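Local coordinates for protein insulinase family protease (Yersinia pestis, PDB 3GO9) that is a predicted insulinase-family (M16) protease of unproven activity that binds zinc ions in the crystal, at residues M80-F85 against L132-D137; S92-G97 against Y116-P121; V144-V149 against V194-L199. All coordinates share one frame; numbering follows the deposited sequence.

Contact 1 (M80-F85 against L132-D137); sequences MSSASF and LAWLSD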
HETATM    1  N   MSE A  80     -15.212  15.901  15.737  1.00 14.39           N
HETATM    2  CA  MSE A  80     -16.315  16.655  16.308  1.00 13.95           C
HETATM    3  C   MSE A  80     -15.790  17.545  17.402  1.00 14.36           C
HETATM    4  O   MSE A  80     -16.201  18.694  17.528  1.00 16.15           O
HETATM    5  CB  MSE A  80     -17.369  15.721  16.900  1.00 15.64           C
HETATM    6  CG  MSE A  80     -17.942  14.724  15.964  1.00 17.70           C
HETATM    7 SE   MSE A  80     -18.935  15.511  14.475  0.60 20.70          SE
HETATM    8  CE  MSE A  80     -17.614  15.755  13.238  1.00 18.85           C
ATOM      9  N   SER A  81     -14.917  17.006  18.238  1.00 12.18           N
ATOM     10  CA  SER A  81     -14.431  17.768  19.369  1.00 12.49           C
ATOM     11  C   SER A  81     -13.153  17.147  19.858  1.00 11.18           C
ATOM     12  O   SER A  81     -12.978  15.915  19.741  1.00 10.68           O
ATOM     13  CB  SER A  81     -15.490  17.833  20.469  1.00 15.03           C
ATOM     14  OG  SER A  81     -15.373  16.785  21.367  1.00 20.61           O
ATOM     15  N   SER A  82     -12.258  17.973  20.387  1.00  9.92           N
ATOM     16  CA  SER A  82     -11.000  17.461  20.906  1.00 10.51           C
ATOM     17  C   SER A  82     -10.647  18.208  22.171  1.00 11.61           C
ATOM     18  O   SER A  82     -10.759  19.434  22.222  1.00 11.97           O
ATOM     19  CB  SER A  82      -9.911  17.556  19.870  1.00 11.21           C
ATOM     20  OG  SER A  82      -8.799  16.720  20.133  1.00 10.66           O
ATOM     21  N   ALA A  83     -10.257  17.466  23.192  1.00 10.42           N
ATOM     22  CA  ALA A  83     -10.190  18.049  24.560  1.00 12.70           C
ATOM     23  C   ALA A  83      -9.304  19.304  24.673  1.00 12.43           C
ATOM     24  O   ALA A  83      -9.641  20.227  25.455  1.00 15.61           O
ATOM     25  CB  ALA A  83      -9.754  17.009  25.585  1.00 13.24           C
ATOM     26  N   SER A  84      -8.231  19.403  23.900  1.00 11.63           N
ATOM     27  CA  SER A  84      -7.298  20.512  23.992  1.00 13.55           C
ATOM     28  C   SER A  84      -7.692  21.706  23.121  1.00 12.15           C
ATOM     29  O   SER A  84      -6.950  22.688  23.066  1.00 14.82           O
ATOM     30  CB  SER A  84      -5.910  20.084  23.572  1.00 14.28           C
ATOM     31  OG  SER A  84      -5.396  19.032  24.386  1.00 16.60           O
ATOM     32  N   PHE A  85      -8.843  21.636  22.484  1.00 12.64           N
ATOM     33  CA  PHE A  85      -9.221  22.613  21.459  1.00 11.90           C
ATOM     34  C   PHE A  85     -10.600  23.225  21.680  1.00 12.04           C
ATOM     35  O   PHE A  85     -11.576  22.535  21.937  1.00 11.11           O
ATOM     36  CB  PHE A  85      -9.304  21.932  20.092  1.00 12.21           C
ATOM     37  CG  PHE A  85      -7.994  21.456  19.589  1.00 11.01           C
ATOM     38  CD1 PHE A  85      -7.310  22.150  18.612  1.00 13.43           C
ATOM     39  CD2 PHE A  85      -7.433  20.273  20.059  1.00 11.87           C
ATOM     40  CE1 PHE A  85      -6.077  21.704  18.121  1.00 12.38           C
ATOM     41  CE2 PHE A  85      -6.170  19.835  19.557  1.00 12.06           C
ATOM     42  CZ  PHE A  85      -5.500  20.588  18.611  1.00 10.69           C
ATOM     43  N   LEU A 132       0.318  17.665  17.299  1.00  9.91           N
ATOM     44  CA  LEU A 132       0.647  16.691  18.317  1.00 10.32           C
ATOM     45  C   LEU A 132      -0.401  16.634  19.422  1.00 10.70           C
ATOM     46  O   LEU A 132      -0.658  15.540  19.983  1.00 10.46           O
ATOM     47  CB  LEU A 132       2.056  16.943  18.880  1.00  9.97           C
ATOM     48  CG  LEU A 132       3.230  16.757  17.916  1.00  9.32           C
ATOM     49  CD1 LEU A 132       4.533  17.033  18.685  1.00 12.62           C
ATOM     50  CD2 LEU A 132       3.299  15.342  17.321  1.00 11.85           C
ATOM     51  N   ALA A 133      -1.031  17.783  19.726  1.00  9.45           N
ATOM     52  CA  ALA A 133      -2.055  17.852  20.747  1.00  9.25           C
ATOM     53  C   ALA A 133      -3.311  17.112  20.249  1.00  8.84           C
ATOM     54  O   ALA A 133      -3.927  16.347  21.025  1.00  9.44           O
ATOM     55  CB  ALA A 133      -2.320  19.280  21.051  1.00  9.84           C
ATOM     56  N   TRP A 134      -3.663  17.295  18.974  1.00  9.11           N
ATOM     57  CA  TRP A 134      -4.821  16.630  18.411  1.00  8.13           C
ATOM     58  C   TRP A 134      -4.572  15.117  18.418  1.00  7.49           C
ATOM     59  O   TRP A 134      -5.429  14.322  18.768  1.00  7.62           O
ATOM     60  CB  TRP A 134      -5.162  17.097  16.988  1.00  9.03           C
ATOM     61  CG  TRP A 134      -6.440  16.512  16.482  1.00  7.89           C
ATOM     62  CD1 TRP A 134      -7.707  16.941  16.784  1.00  8.97           C
ATOM     63  CD2 TRP A 134      -6.604  15.339  15.652  1.00  7.38           C
ATOM     64  NE1 TRP A 134      -8.641  16.132  16.155  1.00 10.82           N
ATOM     65  CE2 TRP A 134      -7.978  15.168  15.444  1.00  9.41           C
ATOM     66  CE3 TRP A 134      -5.714  14.430  15.058  1.00 11.44           C
ATOM     67  CZ2 TRP A 134      -8.485  14.136  14.686  1.00  8.92           C
ATOM     68  CZ3 TRP A 134      -6.235  13.411  14.245  1.00 12.35           C
ATOM     69  CH2 TRP A 134      -7.621  13.277  14.099  1.00 10.01           C
ATOM     70  N   LEU A 135      -3.369  14.719  18.039  1.00  7.18           N
ATOM     71  CA  LEU A 135      -3.048  13.291  17.941  1.00  7.84           C
ATOM     72  C   LEU A 135      -2.993  12.652  19.345  1.00  9.40           C
ATOM     73  O   LEU A 135      -3.419  11.491  19.511  1.00 10.19           O
ATOM     74  CB  LEU A 135      -1.733  13.047  17.226  1.00  9.80           C
ATOM     75  CG  LEU A 135      -1.777  13.346  15.722  1.00  9.43           C
ATOM     76  CD1 LEU A 135      -0.345  13.451  15.152  1.00 11.42           C
ATOM     77  CD2 LEU A 135      -2.568  12.317  14.943  1.00  9.68           C
ATOM     78  N   SER A 136      -2.459  13.375  20.320  1.00  8.88           N
ATOM     79  CA  SER A 136      -2.457  12.867  21.735  1.00 10.11           C
ATOM     80  C   SER A 136      -3.819  12.881  22.397  1.00 10.05           C
ATOM     81  O   SER A 136      -4.158  11.951  23.146  1.00 10.81           O
ATOM     82  CB  SER A 136      -1.368  13.511  22.572  1.00 12.62           C
ATOM     83  OG  SER A 136      -1.470  14.917  22.627  1.00 13.85           O
ATOM     84  N   ASP A 137      -4.626  13.888  22.116  1.00  9.15           N
ATOM     85  CA  ASP A 137      -6.047  13.859  22.511  1.00  8.24           C
ATOM     86  C   ASP A 137      -6.716  12.613  21.939  1.00  8.48           C
ATOM     87  O   ASP A 137      -7.447  11.899  22.638  1.00 11.06           O
ATOM     88  CB  ASP A 137      -6.837  15.083  21.978  1.00  8.33           C
ATOM     89  CG  ASP A 137      -6.543  16.414  22.663  1.00 10.18           C
ATOM     90  OD1 ASP A 137      -5.828  16.474  23.709  1.00 11.81           O
ATOM     91  OD2 ASP A 137      -7.153  17.416  22.150  1.00 10.74           O
TER
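Ser82, Ser84 and Phe85 belong to a type I beta turn, Ser82 to Phe85, which lies in the loop between helices 70-80 and 87-95 and docks on helix 125-140. Polar contacts converge on Asp137, whose buried carboxylate takes three hydrogen bonds from the turn. OD2 accepts two of them. Ser82 OG, 2.7 Å away, meets the anti lone pair of Asp137 OD2. The backbone N of Ser84 reaches the same OD2 at 2.9 Å on its syn side, from a position 30° out of the carboxylate plane. The other oxygen, Asp137 OD1, receives Ser84 OG at 2.7 Å through its syn lone pair. The hydroxyl of Ser84 lies beside its own backbone N, with OG anti to the carbonyl carbon (chi1 -60°), and both donors of this residue can therefore serve one carboxylate. An aspartate suits the place: its short side chain keeps the carboxylate close to the helix, where the turn's donors converge, and they would be expected to stabilise its ionised form. Serines give small hydroxyls that fit between the turn and the helix.

Apolar and aromatic contacts lie beside this cluster. Phe85 and Trp134 form an offset edge-to-face pair, indole edge toward phenyl face, planes 75° apart and centroids of phenyl and five-membered rings 5.9 Å apart. Phe85 CZ also packs 3.9 Å from Trp134 CB. Leu90 and Leu93 of helix 87-95 pack on both side chains, and Trp134 NE1 is hydrogen-bonded to Ala78 O. At the rim of the phenyl ring, Phe85 CE2 lies 4.2 Å from the methyl CB of Ala133.

Contact 2 (S92-G97 against Y116-P121); sequences SLWQQG and YSLSLP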
ATOM      1  N   SER A  92      -9.318  25.578  12.848  1.00 13.52           N
ATOM      2  CA  SER A  92      -8.098  26.231  12.341  1.00 13.19           C
ATOM      3  C   SER A  92      -7.016  25.166  11.992  1.00 12.21           C
ATOM      4  O   SER A  92      -6.372  25.247  10.943  1.00 10.64           O
ATOM      5  CB  SER A  92      -7.569  27.265  13.320  1.00 14.41           C
ATOM      6  OG  SER A  92      -6.253  27.694  12.964  1.00 18.57           O
ATOM      7  N   LEU A  93      -6.846  24.172  12.856  1.00 10.76           N
ATOM      8  CA  LEU A  93      -5.873  23.125  12.581  1.00 10.97           C
ATOM      9  C   LEU A  93      -6.192  22.430  11.276  1.00 10.35           C
ATOM     10  O   LEU A  93      -5.305  22.257  10.428  1.00  9.71           O
ATOM     11  CB  LEU A  93      -5.792  22.087  13.705  1.00 11.44           C
ATOM     12  CG  LEU A  93      -5.009  20.838  13.402  1.00 10.00           C
ATOM     13  CD1 LEU A  93      -3.526  21.131  13.151  1.00 12.64           C
ATOM     14  CD2 LEU A  93      -5.156  19.864  14.627  1.00 10.50           C
ATOM     15  N   TRP A  94      -7.441  21.972  11.133  1.00  9.84           N
ATOM     16  CA  TRP A  94      -7.793  21.136  10.003  1.00 10.47           C
ATOM     17  C   TRP A  94      -7.864  21.914   8.672  1.00 11.00           C
ATOM     18  O   TRP A  94      -7.572  21.376   7.638  1.00 11.11           O
ATOM     19  CB  TRP A  94      -9.035  20.326  10.300  1.00 10.67           C
ATOM     20  CG  TRP A  94      -8.689  19.190  11.161  1.00 10.41           C
ATOM     21  CD1 TRP A  94      -8.926  19.034  12.489  1.00 11.57           C
ATOM     22  CD2 TRP A  94      -7.953  18.046  10.746  1.00 10.53           C
ATOM     23  NE1 TRP A  94      -8.385  17.842  12.928  1.00 10.22           N
ATOM     24  CE2 TRP A  94      -7.782  17.222  11.870  1.00  9.19           C
ATOM     25  CE3 TRP A  94      -7.410  17.643   9.522  1.00 10.29           C
ATOM     26  CZ2 TRP A  94      -7.107  15.989  11.798  1.00 10.48           C
ATOM     27  CZ3 TRP A  94      -6.746  16.421   9.455  1.00 11.34           C
ATOM     28  CH2 TRP A  94      -6.623  15.628  10.550  1.00 10.35           C
ATOM     29  N   GLN A  95      -8.161  23.205   8.727  1.00 11.58           N
ATOM     30  CA  GLN A  95      -8.032  24.061   7.574  1.00 11.84           C
ATOM     31  C   GLN A  95      -6.629  24.234   7.072  1.00 11.93           C
ATOM     32  O   GLN A  95      -6.438  24.672   5.936  1.00 13.47           O
ATOM     33  CB  GLN A  95      -8.621  25.450   7.849  1.00 12.31           C
ATOM     34  CG  GLN A  95     -10.132  25.381   7.837  1.00 12.84           C
ATOM     35  CD  GLN A  95     -10.816  26.677   8.035  1.00 18.14           C
ATOM     36  OE1 GLN A  95     -10.334  27.561   8.735  1.00 15.77           O
ATOM     37  NE2 GLN A  95     -12.011  26.786   7.467  1.00 23.71           N
ATOM     38  N   GLN A  96      -5.657  23.905   7.908  1.00 10.95           N
ATOM     39  CA  GLN A  96      -4.245  24.032   7.552  1.00 11.08           C
ATOM     40  C   GLN A  96      -3.562  22.676   7.709  1.00 11.62           C
ATOM     41  O   GLN A  96      -2.335  22.602   7.843  1.00 13.18           O
ATOM     42  CB  GLN A  96      -3.594  25.055   8.465  1.00 11.71           C
ATOM     43  CG  GLN A  96      -4.199  26.460   8.357  1.00 12.99           C
ATOM     44  CD  GLN A  96      -3.652  27.403   9.436  1.00 13.56           C
ATOM     45  OE1 GLN A  96      -2.756  28.196   9.167  1.00 14.74           O
ATOM     46  NE2 GLN A  96      -4.247  27.369  10.638  1.00 11.12           N
ATOM     47  N   GLY A  97      -4.325  21.592   7.631  1.00 10.94           N
ATOM     48  CA  GLY A  97      -3.751  20.281   7.895  1.00 11.07           C
ATOM     49  C   GLY A  97      -3.825  19.267   6.791  1.00 10.79           C
ATOM     50  O   GLY A  97      -3.623  18.077   7.056  1.00 10.73           O
ATOM     51  N   TYR A 116      -4.211   7.935  11.040  1.00  6.71           N
ATOM     52  CA  TYR A 116      -4.499   9.367  11.138  1.00  8.20           C
ATOM     53  C   TYR A 116      -3.435  10.141  10.377  1.00  8.28           C
ATOM     54  O   TYR A 116      -2.255   9.848  10.504  1.00  9.97           O
ATOM     55  CB  TYR A 116      -4.492   9.831  12.600  1.00  8.57           C
ATOM     56  CG  TYR A 116      -5.623   9.223  13.420  1.00  7.48           C
ATOM     57  CD1 TYR A 116      -6.840   9.785  13.436  1.00  7.99           C
ATOM     58  CD2 TYR A 116      -5.449   8.018  14.121  1.00  7.87           C
ATOM     59  CE1 TYR A 116      -7.854   9.278  14.224  1.00  6.75           C
ATOM     60  CE2 TYR A 116      -6.516   7.444  14.839  1.00  8.52           C
ATOM     61  CZ  TYR A 116      -7.694   8.103  14.897  1.00  9.16           C
ATOM     62  OH  TYR A 116      -8.825   7.614  15.551  1.00  9.61           O
ATOM     63  N   SER A 117      -3.845  11.176   9.626  1.00  8.06           N
ATOM     64  CA  SER A 117      -2.915  11.890   8.767  1.00  9.64           C
ATOM     65  C   SER A 117      -3.100  13.390   8.892  1.00  8.92           C
ATOM     66  O   SER A 117      -4.215  13.899   8.694  1.00  9.95           O
ATOM     67  CB  SER A 117      -3.071  11.506   7.292  1.00 10.50           C
ATOM     68  OG  SER A 117      -2.906  10.099   7.025  1.00 11.52           O
ATOM     69  N   LEU A 118      -1.998  14.088   9.125  1.00  6.84           N
ATOM     70  CA  LEU A 118      -1.931  15.550   9.085  1.00  8.16           C
ATOM     71  C   LEU A 118      -0.752  15.998   8.201  1.00  8.85           C
ATOM     72  O   LEU A 118       0.313  15.357   8.162  1.00 10.00           O
ATOM     73  CB  LEU A 118      -1.795  16.143  10.481  1.00  8.14           C
ATOM     74  CG  LEU A 118      -3.104  16.243  11.257  1.00 10.07           C
ATOM     75  CD1 LEU A 118      -2.947  16.247  12.766  1.00 17.82           C
ATOM     76  CD2 LEU A 118      -3.792  17.556  10.846  1.00 13.69           C
ATOM     77  N   SER A 119      -0.923  17.107   7.493  1.00  9.09           N
ATOM     78  CA  SER A 119       0.082  17.678   6.614  1.00  9.38           C
ATOM     79  C   SER A 119       0.092  19.164   6.939  1.00 10.46           C
ATOM     80  O   SER A 119      -0.937  19.830   6.704  1.00 10.21           O
ATOM     81  CB  SER A 119      -0.351  17.505   5.137  1.00  8.90           C
ATOM     82  OG  SER A 119       0.503  18.251   4.249  1.00  9.84           O
ATOM     83  N   LEU A 120       1.178  19.650   7.523  1.00 10.25           N
ATOM     84  CA  LEU A 120       1.247  20.992   8.056  1.00 11.02           C
ATOM     85  C   LEU A 120       2.116  21.847   7.169  1.00 11.85           C
ATOM     86  O   LEU A 120       3.097  21.399   6.570  1.00 11.42           O
ATOM     87  CB  LEU A 120       1.873  21.000   9.454  1.00 11.35           C
ATOM     88  CG  LEU A 120       1.269  20.054  10.454  1.00 10.99           C
ATOM     89  CD1 LEU A 120       2.003  20.160  11.786  1.00 14.59           C
ATOM     90  CD2 LEU A 120      -0.222  20.351  10.600  1.00 11.96           C
ATOM     91  N   PRO A 121       1.835  23.147   7.131  1.00 12.06           N
ATOM     92  CA  PRO A 121       2.780  23.952   6.414  1.00 13.75           C
ATOM     93  C   PRO A 121       4.134  23.984   7.068  1.00 14.32           C
ATOM     94  O   PRO A 121       4.270  23.818   8.263  1.00 14.11           O
ATOM     95  CB  PRO A 121       2.161  25.365   6.449  1.00 13.35           C
ATOM     96  CG  PRO A 121       0.916  25.231   7.221  1.00 14.37           C
ATOM     97  CD  PRO A 121       0.902  23.931   7.926  1.00 13.38           C
TER
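The end of helix 87-95 and the turn after it pack on strand 114-120 of the seven-stranded mixed sheet, with Trp94, Gly97 and Leu118 at the centre. Leu118 sets a methyl over one face of the Trp94 indole: CD2 lies 3.6 Å from the centroid of the six-membered ring, 19° off its normal, a CH-pi contact. The methyl is displaced toward the rim, where CH2 of Trp94 is 3.4 Å from Leu118 CD2. Trp94 CG is anti to the carbonyl carbon (chi1 -78°), beside the backbone N, which starts the indole toward Leu118. The broad, flat tryptophan thus gives the branched leucine a surface to lie on, while Ser117 O comes up at the ring edge. Leu93 CD1 completes the apolar patch, 4.2 Å from Leu120 CD2.

Past the helix, backbone atoms take over. Ser119 N donates to Gly97 O at 2.9 Å, approaching from 57° above the carbonyl plane, and Gly97 CA makes a CA-H...O contact of 3.1 Å with Ser119 O. Glycine fits here because a beta carbon would fall about 2.8 Å from Leu118 CD2. Gln96 NE2 donates to Ser92 O at 3.0 Å: the oxygen lies in the amide plane of Gln96, though NE2 sits above the Ser92 carbonyl plane. Gln96 OE1 is hydrogen-bonded to Arg124 NH1. Ser119 OG is hydrogen-bonded to Glu51 OE2, with a bound zinc ion about 6 Å from the serine side chain.

Strand 50-56 pairs antiparallel with strand 114-120 by backbone bonds, Leu118 with Leu52 among them; Trp94 leans on Leu79 of helix 70-80, and Gln96 and Pro121 pack on Leu127 of helix 125-140.

Contact 3 (V144-V149 against V194-L199); sequences VSEQTV and VDVEKL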
ATOM      1  N   VAL A 144     -15.600  10.780  23.774  1.00 14.35           N
ATOM      2  CA  VAL A 144     -16.611   9.787  23.469  1.00 14.61           C
ATOM      3  C   VAL A 144     -17.757  10.035  24.456  1.00 16.41           C
ATOM      4  O   VAL A 144     -17.648   9.760  25.639  1.00 16.73           O
ATOM      5  CB  VAL A 144     -16.061   8.344  23.636  1.00 14.26           C
ATOM      6  CG1 VAL A 144     -17.142   7.318  23.204  1.00 15.66           C
ATOM      7  CG2 VAL A 144     -14.760   8.154  22.830  1.00 15.02           C
ATOM      8  N   SER A 145     -18.820  10.628  23.966  1.00 17.41           N
ATOM      9  CA  SER A 145     -19.965  10.918  24.796  1.00 17.64           C
ATOM     10  C   SER A 145     -21.216  10.801  23.994  1.00 17.89           C
ATOM     11  O   SER A 145     -21.171  10.706  22.767  1.00 16.47           O
ATOM     12  CB  SER A 145     -19.844  12.339  25.346  1.00 18.49           C
ATOM     13  OG  SER A 145     -19.985  13.293  24.301  1.00 18.77           O
ATOM     14  N   GLU A 146     -22.382  10.826  24.663  1.00 18.94           N
ATOM     15  CA  GLU A 146     -23.643  10.812  23.917  1.00 19.73           C
ATOM     16  C   GLU A 146     -23.691  11.983  22.946  1.00 19.03           C
ATOM     17  O   GLU A 146     -24.155  11.864  21.810  1.00 18.76           O
ATOM     18  CB  GLU A 146     -24.833  10.889  24.882  1.00 20.71           C
ATOM     19  CG  GLU A 146     -24.984   9.697  25.812  1.00 26.12           C
ATOM     20  CD  GLU A 146     -25.668   8.462  25.193  1.00 32.65           C
ATOM     21  OE1 GLU A 146     -25.802   7.467  25.954  1.00 36.75           O
ATOM     22  OE2 GLU A 146     -26.068   8.454  23.985  1.00 36.91           O
ATOM     23  N   GLN A 147     -23.167  13.111  23.389  1.00 19.25           N
ATOM     24  CA  GLN A 147     -23.165  14.341  22.598  1.00 19.52           C
ATOM     25  C   GLN A 147     -22.299  14.224  21.337  1.00 18.56           C
ATOM     26  O   GLN A 147     -22.735  14.584  20.246  1.00 18.41           O
ATOM     27  CB  GLN A 147     -22.705  15.530  23.448  1.00 21.37           C
ATOM     28  CG  GLN A 147     -23.670  15.926  24.559  1.00 26.10           C
ATOM     29  CD  GLN A 147     -23.815  14.840  25.642  1.00 31.85           C
ATOM     30  OE1 GLN A 147     -22.814  14.251  26.100  1.00 31.18           O
ATOM     31  NE2 GLN A 147     -25.069  14.559  26.036  1.00 35.40           N
ATOM     32  N   THR A 148     -21.077  13.726  21.478  1.00 16.35           N
ATOM     33  CA  THR A 148     -20.203  13.639  20.309  1.00 16.36           C
ATOM     34  C   THR A 148     -20.651  12.533  19.351  1.00 14.76           C
ATOM     35  O   THR A 148     -20.521  12.648  18.130  1.00 15.28           O
ATOM     36  CB  THR A 148     -18.692  13.423  20.683  1.00 15.24           C
ATOM     37  OG1 THR A 148     -18.483  12.187  21.378  1.00 16.23           O
ATOM     38  CG2 THR A 148     -18.151  14.568  21.535  1.00 17.92           C
ATOM     39  N   VAL A 149     -21.150  11.434  19.915  1.00 14.22           N
ATOM     40  CA  VAL A 149     -21.674  10.321  19.098  1.00 14.52           C
ATOM     41  C   VAL A 149     -22.890  10.784  18.277  1.00 14.68           C
ATOM     42  O   VAL A 149     -22.944  10.597  17.091  1.00 14.04           O
ATOM     43  CB  VAL A 149     -21.951   9.073  19.952  1.00 15.24           C
ATOM     44  CG1 VAL A 149     -22.664   8.025  19.127  1.00 12.02           C
ATOM     45  CG2 VAL A 149     -20.615   8.489  20.485  1.00 12.78           C
ATOM     46  N   VAL A 194     -26.460   3.627  19.808  1.00 14.26           N
ATOM     47  CA  VAL A 194     -25.096   3.217  20.180  1.00 14.04           C
ATOM     48  C   VAL A 194     -25.017   3.156  21.680  1.00 13.28           C
ATOM     49  O   VAL A 194     -25.440   4.093  22.379  1.00 13.39           O
ATOM     50  CB  VAL A 194     -24.059   4.237  19.664  1.00 13.31           C
ATOM     51  CG1 VAL A 194     -22.622   3.876  20.172  1.00 14.91           C
ATOM     52  CG2 VAL A 194     -24.099   4.299  18.139  1.00 14.16           C
ATOM     53  N   ASP A 195     -24.434   2.067  22.177  1.00 13.08           N
ATOM     54  CA  ASP A 195     -24.115   1.928  23.563  1.00 14.80           C
ATOM     55  C   ASP A 195     -22.797   2.655  23.761  1.00 14.90           C
ATOM     56  O   ASP A 195     -21.733   2.108  23.421  1.00 14.07           O
ATOM     57  CB  ASP A 195     -23.976   0.442  23.870  1.00 16.16           C
ATOM     58  CG  ASP A 195     -23.679   0.177  25.320  1.00 18.71           C
ATOM     59  OD1 ASP A 195     -23.996  -0.942  25.750  1.00 27.65           O
ATOM     60  OD2 ASP A 195     -23.139   1.043  26.019  1.00 21.76           O
ATOM     61  N   VAL A 196     -22.894   3.922  24.182  1.00 14.52           N
ATOM     62  CA  VAL A 196     -21.725   4.797  24.259  1.00 13.95           C
ATOM     63  C   VAL A 196     -20.720   4.219  25.274  1.00 15.94           C
ATOM     64  O   VAL A 196     -19.500   4.295  25.073  1.00 13.76           O
ATOM     65  CB  VAL A 196     -22.127   6.275  24.548  1.00 15.35           C
ATOM     66  CG1 VAL A 196     -20.944   7.110  24.865  1.00 16.33           C
ATOM     67  CG2 VAL A 196     -22.948   6.864  23.344  1.00 17.67           C
ATOM     68  N   GLU A 197     -21.227   3.563  26.327  1.00 16.14           N
ATOM     69  CA  GLU A 197     -20.323   2.973  27.312  1.00 17.80           C
ATOM     70  C   GLU A 197     -19.477   1.849  26.684  1.00 16.11           C
ATOM     71  O   GLU A 197     -18.268   1.763  26.943  1.00 16.28           O
ATOM     72  CB  GLU A 197     -21.102   2.494  28.534  1.00 19.50           C
ATOM     73  CG  GLU A 197     -21.785   3.673  29.294  1.00 25.85           C
ATOM     74  CD  GLU A 197     -20.788   4.641  29.887  1.00 32.29           C
ATOM     75  OE1 GLU A 197     -19.696   4.193  30.319  1.00 37.32           O
ATOM     76  OE2 GLU A 197     -21.098   5.854  29.930  1.00 36.92           O
ATOM     77  N   LYS A 198     -20.084   1.054  25.836  1.00 14.63           N
ATOM     78  CA  LYS A 198     -19.393  -0.051  25.182  1.00 14.49           C
ATOM     79  C   LYS A 198     -18.383   0.508  24.175  1.00 12.97           C
ATOM     80  O   LYS A 198     -17.299  -0.047  23.982  1.00 14.01           O
ATOM     81  CB  LYS A 198     -20.329  -0.990  24.465  1.00 16.42           C
ATOM     82  CG  LYS A 198     -19.630  -2.267  24.028  1.00 21.41           C
ATOM     83  CD  LYS A 198     -20.588  -3.372  23.651  1.00 27.96           C
ATOM     84  CE  LYS A 198     -20.922  -4.251  24.880  1.00 29.38           C
ATOM     85  NZ  LYS A 198     -21.493  -5.556  24.448  1.00 32.00           N
ATOM     86  N   LEU A 199     -18.765   1.584  23.520  1.00 11.62           N
ATOM     87  CA  LEU A 199     -17.826   2.247  22.602  1.00 10.22           C
ATOM     88  C   LEU A 199     -16.576   2.734  23.344  1.00 10.59           C
ATOM     89  O   LEU A 199     -15.464   2.610  22.830  1.00 11.10           O
ATOM     90  CB  LEU A 199     -18.558   3.349  21.861  1.00  9.73           C
ATOM     91  CG  LEU A 199     -17.753   4.172  20.859  1.00  8.79           C
ATOM     92  CD1 LEU A 199     -17.143   3.352  19.718  1.00  9.30           C
ATOM     93  CD2 LEU A 199     -18.570   5.294  20.294  1.00 12.80           C
TER
HETATM   94  O   HOH W   1     -25.354   5.030  25.559  1.00 21.96           O
HETATM   95  O   HOH W   2     -27.044   7.067  21.980  1.00 45.36           O
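Glu146 and Val196 meet in an unusual way: a carboxylate lies against a valine methyl while two waters carry it across to the backbone at the start of helix 196-206. No direct hydrogen bond joins the segments. Water 1 donates to Glu146 OE1 at 2.5 Å and accepts from Val196 N at 3.0 Å; water 2 donates to Glu146 OE2 at 2.6 Å and, weakly, to Val194 O. Water 1 thus links Glu146 to the N-terminal turn of helix 196-206. The glutamate chain is bent at chi2 (-81°), which carries CD toward Val196. OE2 of Glu146 is 3.6 Å from Val196 CG2.

Beneath the waters the contact is apolar. Val196 presents both methyls: CG1 lies against the backbone of Ser145, and CG2 meets Val149 CG2 tip to tip. Val149 also reaches Leu199, its CG2 ending 3.8 Å from Leu199 CD2, and that same CD2 touches Val144 CG1. On its other branch, Val149 CG1 rests 4.1 Å from Val194 CB. Compact, beta-branched valines suit two helix starts brought this close, and the longer Leu199 extends on to Phe70 and Leu74 of helix 70-80, where Val144 meets Leu77.

Each helix is capped by its own residues. Asp195 OD2 accepts Lys198 N from 66° above its carboxylate plane, a side-chain N-cap. Ser145 and Thr148 exchange bonds instead: Thr148 N donates to Ser145 OG at 3.1 Å, and Ser145 N to Thr148 OG1 at 3.0 Å, the reciprocal pattern of a capping box at the first turn of helix 146-153.

How the contacts relate
Contact 2 is the buried one, fixing a helix end on a sheet strand with an aromatic face and one backbone hydrogen bond; contacts 1 and 3 are partly buried and lie farther from the chain centre. Helix 125-140 of contact 1 packs on helix 87-95 of contact 2, Trp134 CH2 lying 3.6 Å from Trp94 CZ2, and contact 2 is nested within the chain loop that contact 1 closes. Contact 3 follows in series, touching contact 1 through Ser81 and Thr148 but not contact 2. A carboxylate serves both partly buried contacts: buried Asp137 is gripped directly by hydroxyls and an amide in contact 1, exposed Glu146 is bridged by water in contact 3.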